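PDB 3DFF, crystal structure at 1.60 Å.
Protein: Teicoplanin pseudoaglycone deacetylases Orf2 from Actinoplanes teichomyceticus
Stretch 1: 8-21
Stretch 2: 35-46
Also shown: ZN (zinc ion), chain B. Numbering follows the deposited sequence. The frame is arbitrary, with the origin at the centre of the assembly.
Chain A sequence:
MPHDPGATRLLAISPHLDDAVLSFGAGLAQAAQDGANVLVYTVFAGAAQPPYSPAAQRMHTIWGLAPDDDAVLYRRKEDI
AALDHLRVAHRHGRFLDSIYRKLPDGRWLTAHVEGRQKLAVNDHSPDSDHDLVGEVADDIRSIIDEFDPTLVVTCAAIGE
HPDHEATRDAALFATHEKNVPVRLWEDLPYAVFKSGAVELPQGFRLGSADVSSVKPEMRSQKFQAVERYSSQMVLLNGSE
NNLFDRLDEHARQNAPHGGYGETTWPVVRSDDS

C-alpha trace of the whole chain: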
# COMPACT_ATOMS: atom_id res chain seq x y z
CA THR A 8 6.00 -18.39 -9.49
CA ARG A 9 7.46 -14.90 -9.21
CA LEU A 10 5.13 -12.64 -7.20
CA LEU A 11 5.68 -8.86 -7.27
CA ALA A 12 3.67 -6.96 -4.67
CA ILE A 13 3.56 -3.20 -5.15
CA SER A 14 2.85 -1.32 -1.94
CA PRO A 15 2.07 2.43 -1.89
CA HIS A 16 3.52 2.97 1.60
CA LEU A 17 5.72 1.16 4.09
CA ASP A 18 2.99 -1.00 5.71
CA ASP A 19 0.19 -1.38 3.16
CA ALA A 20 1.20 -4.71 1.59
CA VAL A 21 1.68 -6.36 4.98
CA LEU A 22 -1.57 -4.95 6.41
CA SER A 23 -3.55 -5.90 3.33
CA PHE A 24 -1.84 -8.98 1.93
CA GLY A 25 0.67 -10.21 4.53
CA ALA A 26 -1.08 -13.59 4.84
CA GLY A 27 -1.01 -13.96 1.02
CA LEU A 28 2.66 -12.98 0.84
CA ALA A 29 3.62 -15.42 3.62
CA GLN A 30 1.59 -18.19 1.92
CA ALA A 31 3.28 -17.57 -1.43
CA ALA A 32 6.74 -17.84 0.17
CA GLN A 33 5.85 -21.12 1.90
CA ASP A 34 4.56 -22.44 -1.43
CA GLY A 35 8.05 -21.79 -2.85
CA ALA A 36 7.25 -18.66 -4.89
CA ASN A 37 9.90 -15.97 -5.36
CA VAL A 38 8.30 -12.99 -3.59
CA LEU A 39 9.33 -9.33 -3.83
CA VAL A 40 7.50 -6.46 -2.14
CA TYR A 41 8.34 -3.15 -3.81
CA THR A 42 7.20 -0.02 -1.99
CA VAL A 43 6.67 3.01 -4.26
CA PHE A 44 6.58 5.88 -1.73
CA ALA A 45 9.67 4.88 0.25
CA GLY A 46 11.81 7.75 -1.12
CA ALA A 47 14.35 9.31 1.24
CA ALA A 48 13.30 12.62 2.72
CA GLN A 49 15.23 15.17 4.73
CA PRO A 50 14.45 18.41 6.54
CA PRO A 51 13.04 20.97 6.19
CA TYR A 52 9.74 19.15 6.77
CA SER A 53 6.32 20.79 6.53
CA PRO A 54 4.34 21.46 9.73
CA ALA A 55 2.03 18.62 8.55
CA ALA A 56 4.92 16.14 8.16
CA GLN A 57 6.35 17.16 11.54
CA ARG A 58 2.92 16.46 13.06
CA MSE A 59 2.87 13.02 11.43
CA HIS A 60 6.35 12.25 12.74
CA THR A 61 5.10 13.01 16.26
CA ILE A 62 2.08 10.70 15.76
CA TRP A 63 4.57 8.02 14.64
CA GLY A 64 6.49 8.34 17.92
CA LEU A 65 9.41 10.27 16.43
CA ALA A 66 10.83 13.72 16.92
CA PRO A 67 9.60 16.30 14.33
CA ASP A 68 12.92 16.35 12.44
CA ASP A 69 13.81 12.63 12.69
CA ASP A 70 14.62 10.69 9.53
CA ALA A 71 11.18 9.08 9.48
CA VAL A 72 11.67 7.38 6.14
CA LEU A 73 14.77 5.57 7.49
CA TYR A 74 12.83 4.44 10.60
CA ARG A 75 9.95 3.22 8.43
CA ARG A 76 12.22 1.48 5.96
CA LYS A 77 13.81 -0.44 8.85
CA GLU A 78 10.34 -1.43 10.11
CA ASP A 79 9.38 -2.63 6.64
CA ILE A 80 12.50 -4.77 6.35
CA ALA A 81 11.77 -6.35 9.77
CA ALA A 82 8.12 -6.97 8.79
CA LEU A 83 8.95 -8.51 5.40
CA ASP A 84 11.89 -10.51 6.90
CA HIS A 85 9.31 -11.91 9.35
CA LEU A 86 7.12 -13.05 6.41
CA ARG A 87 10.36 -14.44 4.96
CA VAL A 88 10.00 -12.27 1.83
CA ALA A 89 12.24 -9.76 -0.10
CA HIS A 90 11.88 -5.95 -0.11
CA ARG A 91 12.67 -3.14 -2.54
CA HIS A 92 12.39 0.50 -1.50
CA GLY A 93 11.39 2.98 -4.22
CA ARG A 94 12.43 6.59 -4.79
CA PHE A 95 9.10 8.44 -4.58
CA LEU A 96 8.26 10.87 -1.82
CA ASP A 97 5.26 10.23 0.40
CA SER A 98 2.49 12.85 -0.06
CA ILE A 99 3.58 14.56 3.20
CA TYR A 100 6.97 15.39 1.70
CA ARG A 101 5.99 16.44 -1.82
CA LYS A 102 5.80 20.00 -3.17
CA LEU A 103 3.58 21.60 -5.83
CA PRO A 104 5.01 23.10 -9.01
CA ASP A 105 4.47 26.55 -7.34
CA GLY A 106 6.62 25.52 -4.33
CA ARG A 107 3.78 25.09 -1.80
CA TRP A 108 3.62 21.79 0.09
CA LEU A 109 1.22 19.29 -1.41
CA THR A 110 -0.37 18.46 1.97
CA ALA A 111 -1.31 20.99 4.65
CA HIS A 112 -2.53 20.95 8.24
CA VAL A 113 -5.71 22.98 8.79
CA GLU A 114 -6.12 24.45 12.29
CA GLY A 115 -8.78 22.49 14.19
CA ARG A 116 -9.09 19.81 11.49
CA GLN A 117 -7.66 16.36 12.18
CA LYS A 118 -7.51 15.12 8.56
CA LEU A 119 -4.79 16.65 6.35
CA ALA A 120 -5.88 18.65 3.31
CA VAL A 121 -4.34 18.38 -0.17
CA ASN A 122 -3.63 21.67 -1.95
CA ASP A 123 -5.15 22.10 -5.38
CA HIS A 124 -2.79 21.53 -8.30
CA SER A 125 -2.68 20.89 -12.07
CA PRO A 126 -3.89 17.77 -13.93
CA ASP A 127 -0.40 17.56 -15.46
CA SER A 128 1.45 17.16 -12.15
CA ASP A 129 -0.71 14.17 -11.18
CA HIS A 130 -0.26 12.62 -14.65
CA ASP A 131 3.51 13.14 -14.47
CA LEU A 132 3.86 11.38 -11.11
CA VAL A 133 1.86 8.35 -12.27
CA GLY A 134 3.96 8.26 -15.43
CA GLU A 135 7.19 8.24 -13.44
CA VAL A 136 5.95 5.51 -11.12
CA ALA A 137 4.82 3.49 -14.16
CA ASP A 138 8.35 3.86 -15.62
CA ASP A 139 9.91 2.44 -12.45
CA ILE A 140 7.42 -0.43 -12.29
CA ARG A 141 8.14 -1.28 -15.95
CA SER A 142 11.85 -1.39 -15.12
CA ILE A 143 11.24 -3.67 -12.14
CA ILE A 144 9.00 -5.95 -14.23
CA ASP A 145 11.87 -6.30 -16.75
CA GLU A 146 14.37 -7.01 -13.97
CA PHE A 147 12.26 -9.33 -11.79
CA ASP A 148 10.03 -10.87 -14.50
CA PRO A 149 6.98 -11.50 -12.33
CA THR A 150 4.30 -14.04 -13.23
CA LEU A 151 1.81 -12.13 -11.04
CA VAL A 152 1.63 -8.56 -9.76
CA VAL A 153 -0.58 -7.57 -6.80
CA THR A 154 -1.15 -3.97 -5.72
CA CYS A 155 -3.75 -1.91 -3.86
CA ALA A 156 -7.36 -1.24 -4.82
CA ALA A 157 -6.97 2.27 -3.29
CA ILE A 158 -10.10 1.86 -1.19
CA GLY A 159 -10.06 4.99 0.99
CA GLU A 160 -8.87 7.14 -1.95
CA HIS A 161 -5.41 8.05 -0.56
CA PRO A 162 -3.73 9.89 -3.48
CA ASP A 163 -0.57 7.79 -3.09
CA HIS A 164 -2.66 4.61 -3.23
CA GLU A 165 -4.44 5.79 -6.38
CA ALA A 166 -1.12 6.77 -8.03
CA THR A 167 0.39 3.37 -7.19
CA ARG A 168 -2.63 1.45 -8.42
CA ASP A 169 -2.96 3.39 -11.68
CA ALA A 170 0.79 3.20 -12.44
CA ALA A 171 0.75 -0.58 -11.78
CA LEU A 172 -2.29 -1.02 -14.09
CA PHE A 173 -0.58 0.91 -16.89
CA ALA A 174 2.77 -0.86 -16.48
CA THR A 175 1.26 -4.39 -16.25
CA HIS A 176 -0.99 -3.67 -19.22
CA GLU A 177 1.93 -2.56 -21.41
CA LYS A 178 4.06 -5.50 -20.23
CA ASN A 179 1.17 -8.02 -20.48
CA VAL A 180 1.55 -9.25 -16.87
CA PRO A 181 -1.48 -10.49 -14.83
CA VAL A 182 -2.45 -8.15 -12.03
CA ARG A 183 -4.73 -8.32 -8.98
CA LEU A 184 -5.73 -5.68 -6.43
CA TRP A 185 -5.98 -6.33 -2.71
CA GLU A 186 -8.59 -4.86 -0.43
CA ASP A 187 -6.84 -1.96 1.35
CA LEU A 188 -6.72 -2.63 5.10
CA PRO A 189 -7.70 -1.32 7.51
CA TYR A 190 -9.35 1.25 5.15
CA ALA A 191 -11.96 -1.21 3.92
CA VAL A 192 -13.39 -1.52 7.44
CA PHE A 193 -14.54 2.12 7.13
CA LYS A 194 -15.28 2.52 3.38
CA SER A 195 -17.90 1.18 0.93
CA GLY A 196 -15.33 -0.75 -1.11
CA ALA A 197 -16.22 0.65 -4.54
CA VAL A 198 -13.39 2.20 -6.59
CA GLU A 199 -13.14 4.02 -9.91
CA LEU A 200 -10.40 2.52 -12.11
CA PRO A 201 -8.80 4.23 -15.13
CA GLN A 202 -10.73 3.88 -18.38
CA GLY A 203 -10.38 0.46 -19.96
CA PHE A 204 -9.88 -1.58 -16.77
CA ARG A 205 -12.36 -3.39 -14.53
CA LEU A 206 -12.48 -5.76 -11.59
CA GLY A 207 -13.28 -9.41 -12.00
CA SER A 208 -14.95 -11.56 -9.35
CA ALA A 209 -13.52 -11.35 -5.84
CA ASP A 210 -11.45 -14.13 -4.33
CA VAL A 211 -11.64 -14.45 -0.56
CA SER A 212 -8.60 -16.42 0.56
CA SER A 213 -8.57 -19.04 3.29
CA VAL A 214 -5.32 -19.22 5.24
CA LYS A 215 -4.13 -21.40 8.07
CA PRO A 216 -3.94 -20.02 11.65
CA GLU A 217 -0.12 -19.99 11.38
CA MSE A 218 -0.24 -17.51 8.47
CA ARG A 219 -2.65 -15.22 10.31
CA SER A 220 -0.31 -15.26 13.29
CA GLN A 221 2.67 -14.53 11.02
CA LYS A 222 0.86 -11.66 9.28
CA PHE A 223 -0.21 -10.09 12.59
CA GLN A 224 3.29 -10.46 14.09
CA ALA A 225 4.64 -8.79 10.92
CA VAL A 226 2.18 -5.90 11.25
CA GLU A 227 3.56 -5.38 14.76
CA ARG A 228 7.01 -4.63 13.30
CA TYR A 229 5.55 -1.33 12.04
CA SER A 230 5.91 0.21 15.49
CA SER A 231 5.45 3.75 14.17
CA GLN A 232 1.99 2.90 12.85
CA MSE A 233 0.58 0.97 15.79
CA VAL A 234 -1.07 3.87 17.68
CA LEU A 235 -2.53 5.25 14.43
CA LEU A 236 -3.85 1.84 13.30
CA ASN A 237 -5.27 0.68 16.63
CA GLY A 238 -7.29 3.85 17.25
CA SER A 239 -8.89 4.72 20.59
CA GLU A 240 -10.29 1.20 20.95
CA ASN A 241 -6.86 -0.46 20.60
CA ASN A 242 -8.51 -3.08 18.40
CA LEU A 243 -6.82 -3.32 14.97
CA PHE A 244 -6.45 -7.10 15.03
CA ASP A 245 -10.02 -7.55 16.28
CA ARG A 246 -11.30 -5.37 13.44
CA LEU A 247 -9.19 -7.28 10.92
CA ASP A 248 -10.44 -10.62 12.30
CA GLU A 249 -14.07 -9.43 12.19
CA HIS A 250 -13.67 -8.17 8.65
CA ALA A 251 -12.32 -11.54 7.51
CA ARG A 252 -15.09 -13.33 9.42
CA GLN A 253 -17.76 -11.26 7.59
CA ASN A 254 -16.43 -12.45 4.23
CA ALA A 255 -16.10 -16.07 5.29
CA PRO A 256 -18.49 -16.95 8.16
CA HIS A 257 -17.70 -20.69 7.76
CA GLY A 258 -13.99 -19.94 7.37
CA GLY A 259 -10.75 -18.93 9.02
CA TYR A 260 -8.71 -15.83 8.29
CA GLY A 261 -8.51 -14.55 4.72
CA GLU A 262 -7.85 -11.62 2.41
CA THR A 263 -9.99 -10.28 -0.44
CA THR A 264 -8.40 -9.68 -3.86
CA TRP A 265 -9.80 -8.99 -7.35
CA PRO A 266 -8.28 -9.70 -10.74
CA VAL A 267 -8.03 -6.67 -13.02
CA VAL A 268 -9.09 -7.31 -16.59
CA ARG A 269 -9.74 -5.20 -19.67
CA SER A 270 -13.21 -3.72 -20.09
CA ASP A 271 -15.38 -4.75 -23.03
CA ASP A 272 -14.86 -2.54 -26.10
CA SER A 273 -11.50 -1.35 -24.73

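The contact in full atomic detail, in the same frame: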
# COMPACT_ATOMS: atom_id res chain seq x y z
N THR A 8 6.85 -19.56 -9.84
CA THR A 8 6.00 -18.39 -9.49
C THR A 8 6.85 -17.26 -8.95
O THR A 8 7.58 -17.43 -7.97
CB THR A 8 4.92 -18.74 -8.45
OG1 THR A 8 4.15 -19.85 -8.92
CG2 THR A 8 3.98 -17.55 -8.22
N ARG A 9 6.76 -16.11 -9.61
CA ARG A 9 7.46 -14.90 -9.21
C ARG A 9 6.40 -13.83 -8.91
O ARG A 9 5.76 -13.32 -9.82
CB ARG A 9 8.41 -14.44 -10.33
CG ARG A 9 9.60 -15.39 -10.60
CD ARG A 9 10.45 -14.92 -11.79
NE ARG A 9 10.36 -15.83 -12.93
CZ ARG A 9 9.39 -15.82 -13.86
NH1 ARG A 9 8.40 -14.94 -13.80
NH2 ARG A 9 9.41 -16.70 -14.85
N LEU A 10 6.20 -13.53 -7.64
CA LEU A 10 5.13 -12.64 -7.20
C LEU A 10 5.70 -11.26 -6.85
O LEU A 10 6.51 -11.16 -5.93
CB LEU A 10 4.41 -13.24 -6.00
CG LEU A 10 3.30 -12.42 -5.32
CD1 LEU A 10 2.18 -12.14 -6.28
CD2 LEU A 10 2.78 -13.16 -4.12
N LEU A 11 5.28 -10.24 -7.58
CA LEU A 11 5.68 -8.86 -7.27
C LEU A 11 4.51 -8.14 -6.63
O LEU A 11 3.49 -7.93 -7.30
CB LEU A 11 6.10 -8.12 -8.55
CG LEU A 11 6.47 -6.62 -8.44
CD1 LEU A 11 7.68 -6.40 -7.52
CD2 LEU A 11 6.69 -6.03 -9.83
N ALA A 12 4.66 -7.77 -5.36
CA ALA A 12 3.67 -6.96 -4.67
C ALA A 12 4.13 -5.52 -4.76
O ALA A 12 5.31 -5.23 -4.58
CB ALA A 12 3.50 -7.40 -3.25
N ILE A 13 3.20 -4.61 -5.06
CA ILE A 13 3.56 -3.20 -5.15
C ILE A 13 2.77 -2.41 -4.11
O ILE A 13 1.57 -2.21 -4.25
CB ILE A 13 3.32 -2.67 -6.56
CG1 ILE A 13 4.10 -3.54 -7.59
CG2 ILE A 13 3.72 -1.19 -6.69
CD1 ILE A 13 3.94 -3.09 -8.98
N SER A 14 3.48 -2.00 -3.06
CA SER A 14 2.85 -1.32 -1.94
C SER A 14 2.99 0.20 -2.09
O SER A 14 4.08 0.68 -2.39
CB SER A 14 3.53 -1.77 -0.65
OG SER A 14 2.84 -1.27 0.48
N PRO A 15 1.91 0.97 -1.86
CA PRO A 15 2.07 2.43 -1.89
C PRO A 15 3.02 2.89 -0.80
O PRO A 15 4.00 3.60 -1.10
CB PRO A 15 0.64 2.98 -1.65
CG PRO A 15 -0.25 1.83 -1.76
CD PRO A 15 0.53 0.56 -1.57
N HIS A 16 2.75 2.50 0.45
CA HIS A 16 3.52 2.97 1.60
C HIS A 16 4.14 1.81 2.34
O HIS A 16 3.81 0.65 2.09
CB HIS A 16 2.63 3.71 2.59
CG HIS A 16 1.95 4.89 2.01
ND1 HIS A 16 0.58 5.01 1.97
CD2 HIS A 16 2.45 6.03 1.48
CE1 HIS A 16 0.26 6.18 1.43
NE2 HIS A 16 1.38 6.80 1.10
N LEU A 17 5.04 2.14 3.26
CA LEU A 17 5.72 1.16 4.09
C LEU A 17 4.79 0.65 5.20
O LEU A 17 4.83 1.15 6.34
CB LEU A 17 7.02 1.77 4.64
CG LEU A 17 8.04 2.21 3.57
CD1 LEU A 17 9.00 3.23 4.10
CD2 LEU A 17 8.83 0.97 3.04
N ASP A 18 3.96 -0.31 4.83
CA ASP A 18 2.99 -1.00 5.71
C ASP A 18 1.83 -1.61 4.94
O ASP A 18 1.24 -2.58 5.38
CB ASP A 18 2.45 -0.12 6.84
CG ASP A 18 1.76 1.18 6.33
OD1 ASP A 18 1.60 1.40 5.11
OD2 ASP A 18 1.42 2.01 7.20
N ASP A 19 1.48 -1.05 3.78
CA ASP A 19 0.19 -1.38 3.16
C ASP A 19 0.12 -2.84 2.71
O ASP A 19 -0.90 -3.50 2.92
CB ASP A 19 -0.13 -0.46 1.97
CG ASP A 19 -0.44 0.96 2.40
OD1 ASP A 19 -1.38 1.16 3.20
OD2 ASP A 19 0.24 1.88 1.92
N ALA A 20 1.19 -3.33 2.10
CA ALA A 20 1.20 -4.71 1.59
C ALA A 20 1.07 -5.70 2.73
O ALA A 20 0.36 -6.72 2.59
CB ALA A 20 2.51 -4.97 0.81
N VAL A 21 1.75 -5.43 3.83
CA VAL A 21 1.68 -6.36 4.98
C VAL A 21 0.28 -6.30 5.60
O VAL A 21 -0.35 -7.34 5.83
CB VAL A 21 2.80 -6.12 5.99
CG1 VAL A 21 2.60 -6.98 7.24
CG2 VAL A 21 4.16 -6.42 5.33
N GLY A 35 6.85 -21.82 -2.02
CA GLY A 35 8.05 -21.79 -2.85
C GLY A 35 8.13 -20.73 -3.93
O GLY A 35 9.04 -20.78 -4.77
N ALA A 36 7.20 -19.77 -3.92
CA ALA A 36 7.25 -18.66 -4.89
C ALA A 36 8.40 -17.71 -4.56
O ALA A 36 8.81 -17.61 -3.42
CB ALA A 36 5.92 -17.90 -4.91
N ASN A 37 8.93 -17.04 -5.57
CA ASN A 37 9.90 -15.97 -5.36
C ASN A 37 9.09 -14.69 -5.17
O ASN A 37 8.38 -14.27 -6.08
CB ASN A 37 10.83 -15.86 -6.57
CG ASN A 37 11.98 -14.88 -6.35
OD1 ASN A 37 12.19 -14.36 -5.24
ND2 ASN A 37 12.73 -14.62 -7.42
N VAL A 38 9.17 -14.11 -3.97
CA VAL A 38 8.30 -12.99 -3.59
C VAL A 38 9.12 -11.72 -3.34
O VAL A 38 10.10 -11.74 -2.58
CB VAL A 38 7.45 -13.32 -2.33
CG1 VAL A 38 6.50 -12.16 -1.98
CG2 VAL A 38 6.66 -14.63 -2.53
N LEU A 39 8.71 -10.65 -4.00
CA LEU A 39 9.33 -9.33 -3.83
C LEU A 39 8.27 -8.29 -3.57
O LEU A 39 7.33 -8.17 -4.35
CB LEU A 39 10.13 -8.94 -5.07
CG LEU A 39 10.88 -7.59 -5.04
CD1 LEU A 39 11.91 -7.53 -3.93
CD2 LEU A 39 11.52 -7.34 -6.41
N VAL A 40 8.44 -7.52 -2.50
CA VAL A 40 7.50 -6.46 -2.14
C VAL A 40 8.20 -5.13 -2.37
O VAL A 40 9.12 -4.78 -1.62
CB VAL A 40 7.03 -6.60 -0.70
CG1 VAL A 40 6.08 -5.46 -0.31
CG2 VAL A 40 6.34 -7.99 -0.51
N TYR A 41 7.79 -4.45 -3.42
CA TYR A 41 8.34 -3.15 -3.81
C TYR A 41 7.43 -2.07 -3.27
O TYR A 41 6.24 -2.07 -3.57
CB TYR A 41 8.40 -3.06 -5.34
CG TYR A 41 8.60 -1.67 -5.92
CD1 TYR A 41 9.76 -0.93 -5.63
CD2 TYR A 41 7.65 -1.10 -6.75
CE1 TYR A 41 9.95 0.34 -6.16
CE2 TYR A 41 7.82 0.18 -7.30
CZ TYR A 41 8.98 0.90 -6.99
OH TYR A 41 9.17 2.16 -7.52
N THR A 42 7.99 -1.14 -2.48
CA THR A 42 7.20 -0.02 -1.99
C THR A 42 7.56 1.23 -2.79
O THR A 42 8.72 1.63 -2.85
CB THR A 42 7.44 0.22 -0.50
OG1 THR A 42 7.09 -0.97 0.23
CG2 THR A 42 6.60 1.42 0.01
N VAL A 43 6.55 1.83 -3.41
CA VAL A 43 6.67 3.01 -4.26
C VAL A 43 7.11 4.25 -3.48
O VAL A 43 8.12 4.88 -3.81
CB VAL A 43 5.34 3.29 -4.99
CG1 VAL A 43 5.42 4.54 -5.89
CG2 VAL A 43 4.93 2.07 -5.81
N PHE A 44 6.35 4.61 -2.44
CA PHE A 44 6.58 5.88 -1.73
C PHE A 44 7.48 5.69 -0.52
O PHE A 44 7.14 6.03 0.61
CB PHE A 44 5.23 6.57 -1.43
CG PHE A 44 4.53 7.01 -2.67
CD1 PHE A 44 4.93 8.18 -3.33
CD2 PHE A 44 3.52 6.23 -3.24
CE1 PHE A 44 4.31 8.60 -4.53
CE2 PHE A 44 2.89 6.64 -4.44
CZ PHE A 44 3.30 7.83 -5.10
N ALA A 45 8.66 5.13 -0.78
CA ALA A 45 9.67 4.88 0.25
C ALA A 45 10.88 5.80 0.04
O ALA A 45 11.92 5.55 0.63
CB ALA A 45 10.10 3.40 0.22
N GLY A 46 10.71 6.85 -0.75
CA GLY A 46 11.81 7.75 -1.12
C GLY A 46 12.34 8.52 0.07
O GLY A 46 11.57 8.99 0.91
ZN ZN B . -0.81 3.59 2.63
O HOH W 1 7.56 -21.42 -7.13
O HOH W 2 5.71 -2.18 2.27
O HOH W 3 5.88 4.98 2.96
O HOH W 4 0.12 3.40 4.52
O HOH W 5 -2.13 4.85 3.45

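Two parallel strands, pairing Arg-9 with Asn-37 through Ser-14 with Thr-42, put their side chains on alternate faces, so each face gathers its own apolar cluster. On one, Ala-12 CB lies 4.0 Å from Val-40 CG2, and the helix starting at Asp-19 folds back to lay Ala-20 CB 3.8 Å from Val-40 CG1; with methyls at both alanines, helix and strand share the same valine. On the other, Leu-11 CD1 lies 4.1 Å from both Leu-39 CD2 and Tyr-41 CB, while Ile-13 CG2 reaches Tyr-41 CD2 at 3.9 Å and Val-43 CG2 at 3.6 Å.

The backbone sets this register. Along the ladder, stretch 1 bonds through its even residues and stretch 2 through its odd ones, from Asn-37 N to Thr-8 O (2.8 Å) up to Val-43 N to Ser-14 O (2.9 Å); midway, Leu-39 N donates to Leu-10 O (3.0 Å) and Ala-12 N to Leu-39 O (2.9 Å). After Val-43 the alternation breaks: Phe-44 N donates to Pro-15 O (2.9 Å), one residue on in each stretch.

At the polar edge, water 3 bridges Leu-17 N (3.0 Å) and Phe-44 O (2.9 Å). Ser-14 OG accepts from Ala-20 N (3.1 Å) and donates to His-16 O (2.7 Å), tying strand, turn and helix together. Beyond it, His-16 ND1 and Asp-19 OD2 each bind ZN at 2.1 Å.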